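Local coordinates for HD domain protein (Enterococcus faecalis, PDB 4LRL), which probably hydrolyses deoxyribonucleoside triphosphates, dGTP among them, as an allosterically regulated, metal-binding HD-domain enzyme, at residues N152-P164 / D178-Q190. Sequence-based numbering, arbitrary orientation. Where two conformers were deposited one is given.
Sequences NHEAITVQIITSP and DFPEKVASVITKQ
E154 touches I187 and reaches the edge of T188 at one end of an antiparallel helix pair in the HD domain. Helices 153-162 and 179-187 run at 164° to each other, their axes coming within 8.8 Å. No hydrogen bond joins them; the contact is made mainly by apolar side chains and methyl groups. E154 has CG anti to the backbone N (chi1 -180°), near I187 CG2; the chain runs on extended and OE1 ends 3.7 Å from I187 O. In T157, chi1 of -64° sets OG1 beside the backbone N, where it hydrogen-bonds to H153 O, and leaves CG2 4.1 Å from I187 CD1. The metal site is close by: I187 lies near H134 and T157 near D135, both nickel ligands. V158 divides its branches, CG1 against A184 CB and CG2 at 3.5 Å from T188 CG2. I161 is a knob in the hole formed by P180, V183, A184 and I187. L172 of helix 167-175, within the connection, also touches it. I161 CD1 meets I187 CD1 tip to tip at 3.6 Å. I161 CG2 packs on A184 CB and lies 3.1 Å from P180 O, a close approach of methyl to carbonyl. T162 closes the row. Its OG1 bonds to V158 O at 2.7 Å, and its CG2 rests 3.9 Å from A184 CB.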
loop_
_atom_site.group_PDB
_atom_site.type_symbol
_atom_site.label_atom_id
_atom_site.label_comp_id
_atom_site.label_asym_id
_atom_site.label_seq_id
_atom_site.Cartn_x
_atom_site.Cartn_y
_atom_site.Cartn_z
ATOM N N ASN C 152 28.413 -26.746 -0.982
ATOM C CA ASN C 152 28.639 -25.358 -0.583
ATOM C C ASN C 152 28.310 -24.465 -1.774
ATOM O O ASN C 152 28.951 -24.564 -2.823
ATOM C CB ASN C 152 30.094 -25.161 -0.124
ATOM C CG ASN C 152 30.411 -23.715 0.242
ATOM O OD1 ASN C 152 30.190 -22.796 -0.542
ATOM N ND2 ASN C 152 30.943 -23.515 1.435
ATOM N N HIS C 153 27.310 -23.604 -1.616
ATOM C CA HIS C 153 26.750 -22.875 -2.753
ATOM C C HIS C 153 27.685 -21.778 -3.295
ATOM O O HIS C 153 27.711 -21.520 -4.506
ATOM C CB HIS C 153 25.351 -22.333 -2.434
ATOM C CG HIS C 153 25.340 -21.233 -1.417
ATOM N ND1 HIS C 153 25.304 -21.470 -0.059
ATOM C CD2 HIS C 153 25.352 -19.887 -1.563
ATOM C CE1 HIS C 153 25.297 -20.317 0.588
ATOM N NE2 HIS C 153 25.324 -19.342 -0.303
ATOM N N GLU C 154 28.450 -21.146 -2.403
ATOM C CA GLU C 154 29.470 -20.198 -2.840
ATOM C C GLU C 154 30.547 -20.898 -3.684
ATOM O O GLU C 154 30.885 -20.422 -4.771
ATOM C CB GLU C 154 30.091 -19.432 -1.668
ATOM C CG GLU C 154 31.150 -18.436 -2.148
ATOM C CD GLU C 154 31.651 -17.484 -1.082
ATOM O OE1 GLU C 154 30.877 -16.585 -0.670
ATOM O OE2 GLU C 154 32.831 -17.624 -0.690
ATOM N N ALA C 155 31.063 -22.031 -3.204
ATOM C CA ALA C 155 32.012 -22.820 -3.991
ATOM C C ALA C 155 31.440 -23.158 -5.374
ATOM O O ALA C 155 32.128 -23.028 -6.381
ATOM C CB ALA C 155 32.431 -24.093 -3.247
ATOM N N ILE C 156 30.175 -23.566 -5.413
ATOM C CA ILE C 156 29.519 -23.943 -6.663
ATOM C C ILE C 156 29.283 -22.750 -7.589
ATOM O O ILE C 156 29.465 -22.861 -8.802
ATOM C CB ILE C 156 28.225 -24.728 -6.403
ATOM C CG1 ILE C 156 28.582 -26.096 -5.811
ATOM C CG2 ILE C 156 27.421 -24.895 -7.687
ATOM C CD1 ILE C 156 27.519 -26.677 -4.917
ATOM N N THR C 157 28.895 -21.616 -7.011
ATOM C CA THR C 157 28.787 -20.368 -7.749
ATOM C C THR C 157 30.093 -20.064 -8.483
ATOM O O THR C 157 30.075 -19.800 -9.686
ATOM C CB THR C 157 28.424 -19.187 -6.824
ATOM O OG1 THR C 157 27.132 -19.415 -6.263
ATOM C CG2 THR C 157 28.386 -17.878 -7.597
ATOM N N VAL C 158 31.211 -20.118 -7.755
ATOM C CA VAL C 158 32.526 -19.846 -8.324
ATOM C C VAL C 158 32.830 -20.853 -9.426
ATOM O O VAL C 158 33.335 -20.481 -10.487
ATOM C CB VAL C 158 33.640 -19.853 -7.234
ATOM C CG1 VAL C 158 35.044 -19.828 -7.861
ATOM C CG2 VAL C 158 33.446 -18.684 -6.277
ATOM N N GLN C 159 32.507 -22.119 -9.171
ATOM C CA GLN C 159 32.628 -23.177 -10.173
ATOM C C GLN C 159 31.876 -22.843 -11.463
ATOM O O GLN C 159 32.428 -22.976 -12.549
ATOM C CB GLN C 159 32.098 -24.505 -9.629
ATOM C CG GLN C 159 33.056 -25.281 -8.754
ATOM C CD GLN C 159 32.489 -26.631 -8.349
ATOM O OE1 GLN C 159 31.852 -27.322 -9.149
ATOM N NE2 GLN C 159 32.718 -27.016 -7.098
ATOM N N ILE C 160 30.621 -22.413 -11.334
ATOM C CA ILE C 160 29.776 -22.130 -12.496
ATOM C C ILE C 160 30.353 -20.975 -13.318
ATOM O O ILE C 160 30.277 -20.955 -14.554
ATOM C CB ILE C 160 28.328 -21.810 -12.061
ATOM C CG1 ILE C 160 27.664 -23.063 -11.475
ATOM C CG2 ILE C 160 27.508 -21.246 -13.235
ATOM C CD1 ILE C 160 26.499 -22.766 -10.572
ATOM N N ILE C 161 30.943 -20.026 -12.611
ATOM C CA ILE C 161 31.522 -18.858 -13.236
ATOM C C ILE C 161 32.830 -19.211 -13.924
ATOM O O ILE C 161 33.105 -18.718 -15.015
ATOM C CB ILE C 161 31.738 -17.731 -12.204
ATOM C CG1 ILE C 161 30.388 -17.153 -11.771
ATOM C CG2 ILE C 161 32.656 -16.637 -12.769
ATOM C CD1 ILE C 161 30.455 -16.271 -10.542
ATOM N N THR C 162 33.617 -20.078 -13.295
ATOM C CA THR C 162 34.972 -20.371 -13.765
ATOM C C THR C 162 35.113 -21.681 -14.565
ATOM O O THR C 162 36.194 -21.981 -15.064
ATOM C CB THR C 162 35.988 -20.340 -12.595
ATOM O OG1 THR C 162 35.642 -21.340 -11.634
ATOM C CG2 THR C 162 35.987 -18.971 -11.905
ATOM N N SER C 163 34.026 -22.442 -14.703
ATOM C CA SER C 163 34.064 -23.729 -15.425
ATOM C C SER C 163 33.590 -23.601 -16.873
ATOM O O SER C 163 32.466 -23.158 -17.126
ATOM C CB SER C 163 33.251 -24.820 -14.715
ATOM O OG SER C 163 33.654 -24.977 -13.366
ATOM N N PRO C 164 34.450 -24.007 -17.824
ATOM C CA PRO C 164 34.200 -23.889 -19.254
ATOM C C PRO C 164 32.960 -24.637 -19.727
ATOM O O PRO C 164 32.377 -24.265 -20.741
ATOM C CB PRO C 164 35.453 -24.506 -19.874
ATOM C CG PRO C 164 36.509 -24.310 -18.840
ATOM C CD PRO C 164 35.794 -24.537 -17.548
ATOM N N ASP C 178 40.209 -13.059 -18.767
ATOM C CA ASP C 178 40.373 -12.940 -17.316
ATOM C C ASP C 178 39.086 -12.550 -16.590
ATOM O O ASP C 178 39.045 -12.518 -15.356
ATOM C CB ASP C 178 41.444 -11.890 -17.014
ATOM C CG ASP C 178 41.119 -10.529 -17.623
ATOM O OD1 ASP C 178 41.550 -9.503 -17.058
ATOM O OD2 ASP C 178 40.432 -10.478 -18.667
ATOM N N PHE C 179 38.040 -12.249 -17.352
ATOM C CA PHE C 179 36.791 -11.752 -16.776
ATOM C C PHE C 179 36.090 -12.732 -15.826
ATOM O O PHE C 179 35.598 -12.309 -14.775
ATOM C CB PHE C 179 35.834 -11.268 -17.868
ATOM C CG PHE C 179 34.783 -10.324 -17.372
ATOM C CD1 PHE C 179 35.127 -9.045 -16.944
ATOM C CD2 PHE C 179 33.450 -10.706 -17.340
ATOM C CE1 PHE C 179 34.155 -8.165 -16.481
ATOM C CE2 PHE C 179 32.469 -9.837 -16.887
ATOM C CZ PHE C 179 32.818 -8.564 -16.452
ATOM N N PRO C 180 36.040 -14.036 -16.183
ATOM C CA PRO C 180 35.403 -15.004 -15.285
ATOM C C PRO C 180 36.004 -15.022 -13.877
ATOM O O PRO C 180 35.250 -14.981 -12.898
ATOM C CB PRO C 180 35.642 -16.344 -15.988
ATOM C CG PRO C 180 35.770 -15.990 -17.421
ATOM C CD PRO C 180 36.490 -14.678 -17.435
ATOM N N GLU C 181 37.339 -15.058 -13.785
ATOM C CA GLU C 181 38.051 -15.049 -12.503
ATOM C C GLU C 181 37.693 -13.794 -11.709
ATOM O O GLU C 181 37.423 -13.852 -10.509
ATOM C CB GLU C 181 39.566 -15.141 -12.743
ATOM C CG GLU C 181 40.443 -15.059 -11.495
ATOM C CD GLU C 181 40.988 -13.658 -11.244
ATOM O OE1 GLU C 181 41.261 -12.932 -12.229
ATOM O OE2 GLU C 181 41.153 -13.290 -10.061
ATOM N N LYS C 182 37.688 -12.657 -12.397
ATOM C CA LYS C 182 37.337 -11.378 -11.771
ATOM C C LYS C 182 35.903 -11.362 -11.222
ATOM O O LYS C 182 35.680 -10.924 -10.094
ATOM C CB LYS C 182 37.574 -10.215 -12.739
ATOM C CG LYS C 182 39.032 -10.048 -13.171
ATOM C CD LYS C 182 39.247 -8.762 -13.959
ATOM C CE LYS C 182 40.724 -8.431 -14.039
ATOM N NZ LYS C 182 41.009 -7.227 -14.883
ATOM N N VAL C 183 34.934 -11.848 -11.999
ATOM C CA VAL C 183 33.545 -11.937 -11.511
ATOM C C VAL C 183 33.456 -12.794 -10.233
ATOM O O VAL C 183 32.781 -12.424 -9.270
ATOM C CB VAL C 183 32.573 -12.476 -12.597
ATOM C CG1 VAL C 183 31.183 -12.726 -12.019
ATOM C CG2 VAL C 183 32.489 -11.513 -13.770
ATOM N N ALA C 184 34.162 -13.922 -10.236
ATOM C CA ALA C 184 34.162 -14.853 -9.117
ATOM C C ALA C 184 34.785 -14.229 -7.875
ATOM O O ALA C 184 34.302 -14.446 -6.763
ATOM C CB ALA C 184 34.887 -16.143 -9.499
ATOM N N SER C 185 35.845 -13.443 -8.079
ATOM C CA SER C 185 36.544 -12.742 -6.999
ATOM C C SER C 185 35.703 -11.683 -6.284
ATOM O O SER C 185 35.980 -11.354 -5.124
ATOM C CB SER C 185 37.841 -12.108 -7.521
ATOM O OG SER C 185 37.585 -10.996 -8.366
ATOM N N VAL C 186 34.694 -11.145 -6.968
ATOM C CA VAL C 186 33.775 -10.196 -6.339
ATOM C C VAL C 186 32.932 -10.943 -5.321
ATOM O O VAL C 186 32.713 -10.463 -4.211
ATOM C CB VAL C 186 32.842 -9.476 -7.361
ATOM C CG1 VAL C 186 31.862 -8.552 -6.637
ATOM C CG2 VAL C 186 33.647 -8.678 -8.355
ATOM N N ILE C 187 32.474 -12.126 -5.717
ATOM C CA ILE C 187 31.632 -12.965 -4.878
ATOM C C ILE C 187 32.413 -13.536 -3.693
ATOM O O ILE C 187 31.891 -13.608 -2.587
ATOM C CB ILE C 187 30.938 -14.069 -5.731
ATOM C CG1 ILE C 187 29.805 -13.437 -6.543
ATOM C CG2 ILE C 187 30.368 -15.178 -4.861
ATOM C CD1 ILE C 187 29.656 -14.002 -7.915
ATOM N N THR C 188 33.669 -13.915 -3.920
ATOM C CA THR C 188 34.508 -14.419 -2.843
ATOM C C THR C 188 35.078 -13.263 -2.023
ATOM O O THR C 188 35.758 -13.481 -1.016
ATOM C CB THR C 188 35.663 -15.304 -3.364
ATOM O OG1 THR C 188 36.599 -14.500 -4.091
ATOM C CG2 THR C 188 35.136 -16.419 -4.253
ATOM N N LYS C 189 34.807 -12.038 -2.479
ATOM C CA LYS C 189 35.159 -10.805 -1.759
ATOM C C LYS C 189 36.663 -10.543 -1.784
ATOM O O LYS C 189 37.208 -9.874 -0.901
ATOM C CB LYS C 189 34.627 -10.826 -0.316
ATOM C CG LYS C 189 33.134 -11.159 -0.193
ATOM C CD LYS C 189 32.703 -11.293 1.266
ATOM C CE LYS C 189 32.351 -9.925 1.860
ATOM N NZ LYS C 189 32.546 -9.859 3.340
ATOM N N GLN C 190 37.329 -11.064 -2.807
ATOM C CA GLN C 190 38.768 -10.903 -2.929
ATOM C C GLN C 190 39.147 -9.819 -3.932
ATOM O O GLN C 190 40.284 -9.348 -3.950
ATOM C CB GLN C 190 39.428 -12.243 -3.267
ATOM C CG GLN C 190 39.418 -13.228 -2.095
ATOM C CD GLN C 190 39.843 -14.636 -2.492
ATOM O OE1 GLN C 190 39.134 -15.326 -3.226
ATOM N NE2 GLN C 190 40.998 -15.069 -1.998
#